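MaoC-like dehydratase (Phytophthora Capsici, PDB 3KH8) probably catalyses the reversible hydration of enoyl-CoA thioesters, using a hot dog fold of the MaoC and hydratase 2 family. Local coordinates at residues R205-D211 / Q292-E298; R199-P203 / D318-F322. All blocks are in the same frame, centred on the assembly; numbering follows the deposited sequence.

Contact 1. Residues R205-D211 / Q292-E298; sequences RQPDFND and QTRMWQE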
loop_
_atom_site.group_PDB
_atom_site.type_symbol
_atom_site.label_atom_id
_atom_site.label_comp_id
_atom_site.label_asym_id
_atom_site.label_seq_id
_atom_site.Cartn_x
_atom_site.Cartn_y
_atom_site.Cartn_z
ATOM N N ARG A 205 -0.162 0.222 38.269
ATOM C CA ARG A 205 -0.839 1.511 38.255
ATOM C C ARG A 205 -1.556 1.765 36.922
ATOM O O ARG A 205 -1.298 1.090 35.919
ATOM C CB ARG A 205 0.163 2.633 38.553
ATOM C CG ARG A 205 1.311 2.741 37.547
ATOM C CD ARG A 205 2.481 3.531 38.122
ATOM N NE ARG A 205 3.515 3.811 37.124
ATOM C CZ ARG A 205 3.447 4.807 36.246
ATOM N NH1 ARG A 205 2.393 5.608 36.241
ATOM N NH2 ARG A 205 4.427 5.002 35.373
ATOM N N GLN A 206 -2.465 2.735 36.933
ATOM C CA GLN A 206 -3.155 3.190 35.733
ATOM C C GLN A 206 -2.121 3.647 34.699
ATOM O O GLN A 206 -1.114 4.257 35.069
ATOM C CB GLN A 206 -4.056 4.361 36.106
ATOM C CG GLN A 206 -5.331 4.495 35.307
ATOM C CD GLN A 206 -6.269 5.529 35.915
ATOM O OE1 GLN A 206 -6.472 5.565 37.132
ATOM N NE2 GLN A 206 -6.838 6.380 35.070
ATOM N N PRO A 207 -2.359 3.359 33.401
ATOM C CA PRO A 207 -1.432 3.872 32.385
ATOM C C PRO A 207 -1.354 5.398 32.415
ATOM O O PRO A 207 -2.350 6.064 32.701
ATOM C CB PRO A 207 -2.048 3.397 31.065
ATOM C CG PRO A 207 -2.919 2.241 31.433
ATOM C CD PRO A 207 -3.437 2.548 32.806
ATOM N N ASP A 208 -0.170 5.933 32.137
ATOM C CA ASP A 208 0.038 7.375 32.083
ATOM C C ASP A 208 -0.582 7.980 30.830
ATOM O O ASP A 208 -1.133 9.079 30.868
ATOM C CB ASP A 208 1.534 7.693 32.147
ATOM C CG ASP A 208 2.158 7.288 33.472
ATOM O OD1 ASP A 208 1.460 7.361 34.508
ATOM O OD2 ASP A 208 3.342 6.897 33.479
ATOM N N PHE A 209 -0.497 7.247 29.723
ATOM C CA PHE A 209 -1.022 7.712 28.444
ATOM C C PHE A 209 -1.699 6.567 27.704
ATOM O O PHE A 209 -1.316 5.405 27.850
ATOM C CB PHE A 209 0.101 8.315 27.585
ATOM C CG PHE A 209 0.854 9.432 28.262
ATOM C CD1 PHE A 209 0.297 10.707 28.369
ATOM C CD2 PHE A 209 2.122 9.210 28.796
ATOM C CE1 PHE A 209 0.993 11.746 29.000
ATOM C CE2 PHE A 209 2.825 10.239 29.427
ATOM C CZ PHE A 209 2.257 11.510 29.528
ATOM N N ASN A 210 -2.720 6.907 26.923
ATOM C CA ASN A 210 -3.428 5.940 26.097
ATOM C C ASN A 210 -3.597 6.477 24.688
ATOM O O ASN A 210 -3.713 7.686 24.485
ATOM C CB ASN A 210 -4.805 5.622 26.687
ATOM C CG ASN A 210 -4.720 4.919 28.028
ATOM O OD1 ASN A 210 -4.438 3.721 28.101
ATOM N ND2 ASN A 210 -4.975 5.663 29.099
ATOM N N ASP A 211 -3.595 5.570 23.718
ATOM C CA ASP A 211 -3.883 5.905 22.332
ATOM C C ASP A 211 -4.649 4.724 21.763
ATOM O O ASP A 211 -4.563 3.610 22.285
ATOM C CB ASP A 211 -2.584 6.149 21.547
ATOM C CG ASP A 211 -2.793 6.986 20.272
ATOM O OD1 ASP A 211 -3.951 7.287 19.907
ATOM O OD2 ASP A 211 -1.782 7.341 19.627
ATOM N N GLN A 292 -5.546 -0.651 21.229
ATOM C CA GLN A 292 -5.251 0.356 22.248
ATOM C C GLN A 292 -3.824 0.185 22.736
ATOM O O GLN A 292 -3.427 -0.919 23.119
ATOM C CB GLN A 292 -6.186 0.206 23.454
ATOM C CG GLN A 292 -7.664 0.411 23.176
ATOM C CD GLN A 292 -8.537 -0.040 24.342
ATOM O OE1 GLN A 292 -8.391 -1.152 24.852
ATOM N NE2 GLN A 292 -9.450 0.822 24.763
ATOM N N THR A 293 -3.061 1.271 22.744
ATOM C CA THR A 293 -1.717 1.239 23.308
ATOM C C THR A 293 -1.712 1.915 24.687
ATOM O O THR A 293 -2.005 3.112 24.803
ATOM C CB THR A 293 -0.667 1.868 22.350
ATOM O OG1 THR A 293 -0.712 1.197 21.083
ATOM C CG2 THR A 293 0.739 1.739 22.918
ATOM N N ARG A 294 -1.405 1.130 25.720
ATOM C CA ARG A 294 -1.299 1.631 27.097
ATOM C C ARG A 294 0.155 1.957 27.392
ATOM O O ARG A 294 1.021 1.104 27.222
ATOM C CB ARG A 294 -1.756 0.571 28.102
ATOM C CG ARG A 294 -3.139 0.004 27.886
ATOM C CD ARG A 294 -3.337 -1.211 28.781
ATOM N NE ARG A 294 -4.735 -1.625 28.824
ATOM C CZ ARG A 294 -5.161 -2.794 29.297
ATOM N NH1 ARG A 294 -4.295 -3.689 29.760
ATOM N NH2 ARG A 294 -6.455 -3.071 29.292
ATOM N N MET A 295 0.423 3.176 27.854
ATOM C CA MET A 295 1.802 3.620 28.048
ATOM C C MET A 295 2.103 4.104 29.470
ATOM O O MET A 295 1.351 4.902 30.044
ATOM C CB MET A 295 2.174 4.687 27.010
ATOM C CG MET A 295 2.126 4.174 25.558
ATOM S SD MET A 295 2.117 5.474 24.304
ATOM C CE MET A 295 0.421 6.042 24.364
ATOM N N TRP A 296 3.203 3.602 30.024
ATOM C CA TRP A 296 3.655 3.977 31.362
ATOM C C TRP A 296 5.033 4.637 31.279
ATOM O O TRP A 296 6.017 3.994 30.901
ATOM C CB TRP A 296 3.748 2.747 32.271
ATOM C CG TRP A 296 2.440 2.115 32.680
ATOM C CD1 TRP A 296 1.725 2.376 33.820
ATOM C CD2 TRP A 296 1.719 1.088 31.982
ATOM N NE1 TRP A 296 0.598 1.588 33.864
ATOM C CE2 TRP A 296 0.569 0.789 32.751
ATOM C CE3 TRP A 296 1.926 0.397 30.777
ATOM C CZ2 TRP A 296 -0.369 -0.176 32.357
ATOM C CZ3 TRP A 296 0.990 -0.558 30.383
ATOM C CH2 TRP A 296 -0.144 -0.833 31.171
ATOM N N GLN A 297 5.083 5.921 31.620
ATOM C CA GLN A 297 6.341 6.659 31.723
ATOM C C GLN A 297 7.096 6.183 32.961
ATOM O O GLN A 297 6.565 6.220 34.073
ATOM C CB GLN A 297 6.058 8.171 31.795
ATOM C CG GLN A 297 7.278 9.066 32.058
ATOM C CD GLN A 297 8.246 9.123 30.890
ATOM O OE1 GLN A 297 9.310 8.502 30.919
ATOM N NE2 GLN A 297 7.879 9.862 29.852
ATOM N N GLU A 298 8.324 5.712 32.764
ATOM C CA GLU A 298 9.150 5.248 33.878
ATOM C C GLU A 298 10.350 6.159 34.139
ATOM O O GLU A 298 11.155 5.896 35.031
ATOM C CB GLU A 298 9.589 3.794 33.671
ATOM C CG GLU A 298 8.441 2.790 33.715
ATOM C CD GLU A 298 7.820 2.660 35.094
ATOM O OE1 GLU A 298 8.415 1.976 35.953
ATOM O OE2 GLU A 298 6.732 3.228 35.317
HETATM O O HOH W 1 -2.883 2.427 19.659
#
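With chi1 at 60°, the CG of Arg205 sits between its backbone N and carbonyl carbon, and the chain runs extended from there to NE, carrying the guanidinium past the indole of Trp296 to Glu298. Arg205 NH2 meets Glu298 OE2 at 2.9 Å in the guanidinium plane, an almost straight salt bridge. The same group grips Asp208 end-on, Arg205 NH1 on Asp208 OD1 at 2.6 Å and NH2 on OD2. Asp208 OD2 also accepts Gln297 N at 2.7 Å through its anti lone pair, so three N-H groups hold the carboxylate, two on OD2. Trp296 CD1 lies over the centre of one guanidinium face, the planes 83° apart. The neighbouring ring atom, Trp296 NE1, donates to Arg205 O at 2.8 Å; the oxygen lies in the ring plane, the donor well above the carbonyl plane. Pro207 CA packs over a face of the Trp296 five-membered ring, 3.7 Å from its centroid, a CH-pi contact.

From here edge strand 209-211 runs antiparallel to interior strand 292-297 of the hot dog sheet, entered through a classic beta bulge: Asp208 and Phe209 both face Met295, whose O takes Phe209 N and, weakly, Asp208 N. Phe209-Met295 and Asp211-Thr293 are hydrogen-bonded pairs flanking the non-hydrogen-bonded pair Asn210-Arg294. Met295 bends at chi3 (-77°), bringing CE 4.0 Å from Phe209 CB and close to Asp211 CB, on the face that helix 251-266 covers.

Contact 2. Residues R199-P203 / D318-F322; sequences RVQIP and DGGEF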
loop_
_atom_site.group_PDB
_atom_site.type_symbol
_atom_site.label_atom_id
_atom_site.label_comp_id
_atom_site.label_asym_id
_atom_site.label_seq_id
_atom_site.Cartn_x
_atom_site.Cartn_y
_atom_site.Cartn_z
ATOM N N ARG A 199 13.414 -9.134 32.528
ATOM C CA ARG A 199 12.005 -9.299 32.180
ATOM C C ARG A 199 11.247 -8.007 32.454
ATOM O O ARG A 199 11.391 -7.410 33.522
ATOM C CB ARG A 199 11.386 -10.456 32.973
ATOM C CG ARG A 199 9.854 -10.487 32.961
ATOM C CD ARG A 199 9.296 -11.786 33.543
ATOM N NE ARG A 199 9.660 -12.952 32.740
ATOM C CZ ARG A 199 9.120 -13.265 31.563
ATOM N NH1 ARG A 199 8.180 -12.497 31.022
ATOM N NH2 ARG A 199 9.528 -14.350 30.921
ATOM N N VAL A 200 10.454 -7.579 31.478
ATOM C CA VAL A 200 9.652 -6.369 31.613
ATOM C C VAL A 200 8.474 -6.604 32.560
ATOM O O VAL A 200 7.656 -7.503 32.350
ATOM C CB VAL A 200 9.164 -5.852 30.236
ATOM C CG1 VAL A 200 8.212 -4.668 30.400
ATOM C CG2 VAL A 200 10.355 -5.467 29.369
ATOM N N GLN A 201 8.413 -5.799 33.614
ATOM C CA GLN A 201 7.296 -5.841 34.548
ATOM C C GLN A 201 6.374 -4.662 34.264
ATOM O O GLN A 201 6.722 -3.515 34.529
ATOM C CB GLN A 201 7.798 -5.836 35.999
ATOM C CG GLN A 201 8.640 -7.064 36.345
ATOM C CD GLN A 201 9.262 -7.030 37.738
ATOM O OE1 GLN A 201 8.903 -6.214 38.590
ATOM N NE2 GLN A 201 10.201 -7.934 37.972
ATOM N N ILE A 202 5.212 -4.953 33.687
ATOM C CA ILE A 202 4.208 -3.925 33.414
ATOM C C ILE A 202 3.660 -3.414 34.755
ATOM O O ILE A 202 3.215 -4.214 35.581
ATOM C CB ILE A 202 3.062 -4.462 32.508
ATOM C CG1 ILE A 202 3.586 -4.864 31.113
ATOM C CG2 ILE A 202 1.894 -3.467 32.421
ATOM C CD1 ILE A 202 4.320 -3.769 30.333
ATOM N N PRO A 203 3.721 -2.087 34.981
ATOM C CA PRO A 203 3.270 -1.513 36.255
ATOM C C PRO A 203 1.786 -1.757 36.504
ATOM O O PRO A 203 1.002 -1.817 35.559
ATOM C CB PRO A 203 3.547 -0.014 36.088
ATOM C CG PRO A 203 4.594 0.070 35.023
ATOM C CD PRO A 203 4.275 -1.055 34.083
ATOM N N ASP A 318 2.601 -7.613 24.685
ATOM C CA ASP A 318 2.835 -7.538 26.126
ATOM C C ASP A 318 4.315 -7.317 26.414
ATOM O O ASP A 318 5.161 -7.489 25.525
ATOM C CB ASP A 318 2.347 -8.829 26.795
ATOM C CG ASP A 318 1.866 -8.620 28.234
ATOM O OD1 ASP A 318 2.125 -7.560 28.847
ATOM O OD2 ASP A 318 1.218 -9.547 28.757
ATOM N N GLY A 319 4.615 -6.919 27.651
ATOM C CA GLY A 319 5.992 -6.724 28.105
ATOM C C GLY A 319 6.777 -5.728 27.269
ATOM O O GLY A 319 7.971 -5.908 27.033
ATOM N N GLY A 320 6.105 -4.670 26.828
ATOM C CA GLY A 320 6.719 -3.682 25.955
ATOM C C GLY A 320 7.653 -2.737 26.682
ATOM O O GLY A 320 7.293 -2.172 27.717
ATOM N N GLU A 321 8.859 -2.584 26.141
ATOM C CA GLU A 321 9.821 -1.608 26.645
ATOM C C GLU A 321 10.316 -0.727 25.503
ATOM O O GLU A 321 10.881 -1.218 24.525
ATOM C CB GLU A 321 10.999 -2.296 27.338
ATOM C CG GLU A 321 12.070 -1.332 27.829
ATOM C CD GLU A 321 13.302 -2.047 28.333
ATOM O OE1 GLU A 321 13.285 -2.522 29.484
ATOM O OE2 GLU A 321 14.288 -2.131 27.570
ATOM N N PHE A 322 10.093 0.573 25.638
ATOM C CA PHE A 322 10.480 1.552 24.630
ATOM C C PHE A 322 11.519 2.496 25.223
ATOM O O PHE A 322 11.329 3.017 26.322
ATOM C CB PHE A 322 9.245 2.331 24.172
ATOM C CG PHE A 322 9.532 3.431 23.179
ATOM C CD1 PHE A 322 9.199 4.750 23.475
ATOM C CD2 PHE A 322 10.106 3.148 21.943
ATOM C CE1 PHE A 322 9.447 5.774 22.563
ATOM C CE2 PHE A 322 10.360 4.160 21.027
ATOM C CZ PHE A 322 10.027 5.478 21.334
#
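Val200 and Gly319 have the nearest CA atoms of the two segments, 5.1 Å apart, where the irregular 199-203 segment passes a corner of the 314-324 strand at which Gly319 takes positive phi (57°). The side chains of Val200 and Ile202 both leave the backbone toward that corner. Val200 straddles the Gly319 carbonyl: CB and CG2 are each 3.4 Å from Gly319 O, and CG1 lies against the same peptide. Its two branches then diverge, CG1 reaching Gly320 O and Val200 CG2 meeting Glu321 CB at 3.8 Å, near the root of a side chain that runs on, extended, to a salt bridge with Arg278.

Ile202 approaches from the Asp318 side. Chi1 (-64°) puts CG1 beside the backbone N, 3.8 Å from Asp318 OD1, and the further bend at chi2 (-56°) lays CD1 along the glycines, 4.0 Å from Gly320 N and slightly farther from Gly319 CA. The aspartate oxygen has its own polar partners: Gly319 N donates to Asp318 OD1 at 2.8 Å on the anti side, out of the carboxylate plane, and Gln306 NE2 bonds to it as well. The match is therefore one of branched apolar side chains against glycine backbone, extended by Leu304, which Val200 also touches. This packing sets the loop between strands 192-193 and 209-214 against the corner of strand 314-324, an interior strand of the MaoC-like hot dog sheet.

In the fold
Contacts 1 and 2 lie on the same side of the chain's centre, with their own centres about 11 Å apart. Contact 1 is nested within the loop that contact 2 closes: 199-203 leads into 205-211, and 292-298 precedes 318-322. Both reach one antiparallel sheet, in which strand 302-309 stands between 290-297 and 314-324. The linker thus crosses from strand 314-324 to the edge, and the two sites touch at Trp296, with Ile202 CG2 3.6 Å from Trp296 CH2 and Pro203 CB against CD1. Together they join the beginning of the MaoC-like region to strands 290-297 and 314-324 late in the chain, without involving the second chain of the assembly.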